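Local coordinates for protein 3-chlorocatechol 1,2-dioxygenase (Rhodococcus opacus, PDB 2BOY) that probably cleaves the ring of catechols such as 3-chlorocatechol between the two hydroxyl-bearing carbons, using a non-haem ferric iron, at residues Y133-I136 with D142-F145. Numbering follows the deposited sequence.
Sequences YSFI and DYLF. With FE (Fe (III) ion), chain I; BHO (benzhydroxamic acid), chain J.
In the active-site loop joining strands 121-125 and 146-150 of this intradiol dioxygenase, Ser134 and Phe135, directly after an iron-binding tyrosine, pack against Asp142, Tyr143 and Leu144. Ser134 OG donates to Leu144 O over 2.8 Å, in the carbonyl plane and on a lone pair, with a C=O...OG angle of 134°. Chi1 of 67° sets OG between the backbone N and the carbonyl carbon, which turns it to the 142-145 segment; Arg146 NE is also hydrogen-bonded to it. Water 1 bridges the same two loop segments, accepting from Ser134 N and donating to Leu144 O at 2.9 Å, so this carbonyl takes two donors. Tyr133 OH binds the ferric ion at 1.9 Å, beside His191 and His193. Farther out, Phe135 and Tyr143 form a T-shaped pair, centroids 4.8 Å apart and planes at 75°: Phe135 CZ sits 3.5 Å above the centre of the Tyr143 ring. Replacing Tyr143, a serine here would probably leave the Phe135 edge without its aromatic face and Pro81 O without the phenol hydroxyl's hydrogen bond. Asp142 CA covers one face of the Phe135 ring, and Asp142 CB approaches Phe135 CZ to 3.8 Å.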
# COMPACT_ATOMS: atom_id res chain seq x y z
N TYR A 133 14.59 20.96 -0.53
CA TYR A 133 13.48 21.84 -0.83
C TYR A 133 13.01 22.64 0.37
O TYR A 133 12.96 22.10 1.47
CB TYR A 133 12.30 20.99 -1.28
CG TYR A 133 12.38 20.47 -2.71
CD1 TYR A 133 12.94 19.22 -2.98
CD2 TYR A 133 11.90 21.23 -3.78
CE1 TYR A 133 12.98 18.72 -4.30
CE2 TYR A 133 11.93 20.72 -5.13
CZ TYR A 133 12.46 19.47 -5.35
OH TYR A 133 12.53 18.99 -6.62
N SER A 134 12.61 23.88 0.15
CA SER A 134 11.94 24.64 1.19
C SER A 134 10.61 23.97 1.59
O SER A 134 10.01 23.18 0.80
CB SER A 134 11.77 26.14 0.82
OG SER A 134 10.87 26.33 -0.27
N PHE A 135 10.21 24.22 2.84
CA PHE A 135 9.09 23.54 3.56
C PHE A 135 9.34 22.09 3.88
O PHE A 135 9.22 21.66 5.05
CB PHE A 135 7.70 23.70 2.86
CG PHE A 135 7.28 25.12 2.63
CD1 PHE A 135 6.64 25.82 3.63
CD2 PHE A 135 7.54 25.76 1.41
CE1 PHE A 135 6.26 27.17 3.45
CE2 PHE A 135 7.15 27.08 1.21
CZ PHE A 135 6.51 27.80 2.25
N ILE A 136 9.67 21.32 2.85
CA ILE A 136 10.03 19.95 2.99
C ILE A 136 11.14 19.77 4.04
O ILE A 136 11.02 18.97 4.98
CB ILE A 136 10.44 19.36 1.65
CG1 ILE A 136 9.42 19.71 0.53
CG2 ILE A 136 10.61 17.83 1.80
CD1 ILE A 136 7.96 19.53 0.96
N ASP A 142 11.20 29.82 4.25
CA ASP A 142 9.95 29.55 3.50
C ASP A 142 10.01 30.14 2.10
O ASP A 142 10.36 31.33 1.94
CB ASP A 142 8.75 30.19 4.21
CG ASP A 142 8.40 29.50 5.54
OD1 ASP A 142 8.89 28.38 5.84
OD2 ASP A 142 7.56 30.02 6.30
N TYR A 143 9.62 29.34 1.12
CA TYR A 143 9.63 29.70 -0.30
C TYR A 143 11.02 29.92 -0.90
O TYR A 143 11.13 30.48 -1.99
CB TYR A 143 8.70 30.89 -0.63
CG TYR A 143 7.21 30.58 -0.40
CD1 TYR A 143 6.55 29.60 -1.14
CD2 TYR A 143 6.47 31.28 0.57
CE1 TYR A 143 5.20 29.32 -0.93
CE2 TYR A 143 5.08 31.01 0.79
CZ TYR A 143 4.48 30.02 0.05
OH TYR A 143 3.14 29.75 0.25
N LEU A 144 12.07 29.42 -0.25
CA LEU A 144 13.35 29.44 -0.95
C LEU A 144 13.13 28.64 -2.24
O LEU A 144 12.54 27.55 -2.18
CB LEU A 144 14.42 28.73 -0.15
CG LEU A 144 15.85 29.06 -0.57
CD1 LEU A 144 16.15 30.52 -0.04
CD2 LEU A 144 16.78 28.04 -0.02
N PHE A 145 13.61 29.15 -3.38
CA PHE A 145 13.57 28.42 -4.66
C PHE A 145 12.15 28.01 -5.06
O PHE A 145 11.96 26.98 -5.69
CB PHE A 145 14.51 27.20 -4.65
CG PHE A 145 15.96 27.58 -4.81
CD1 PHE A 145 16.86 27.39 -3.75
CD2 PHE A 145 16.38 28.22 -5.97
CE1 PHE A 145 18.19 27.80 -3.90
CE2 PHE A 145 17.71 28.61 -6.14
CZ PHE A 145 18.62 28.40 -5.09
FE FE I . 11.65 17.49 -7.45
C1 BHO J . 9.92 14.11 -6.64
C2 BHO J . 9.16 13.11 -7.41
C3 BHO J . 8.87 11.88 -6.83
C4 BHO J . 9.34 11.61 -5.53
C5 BHO J . 10.07 12.55 -4.82
C6 BHO J . 10.38 13.80 -5.37
C BHO J . 10.22 15.43 -7.27
O1 BHO J . 10.29 15.45 -8.46
N BHO J . 10.46 16.56 -6.64
O2 BHO J . 9.76 17.01 -5.72
O HOH W 1 12.55 24.73 -2.73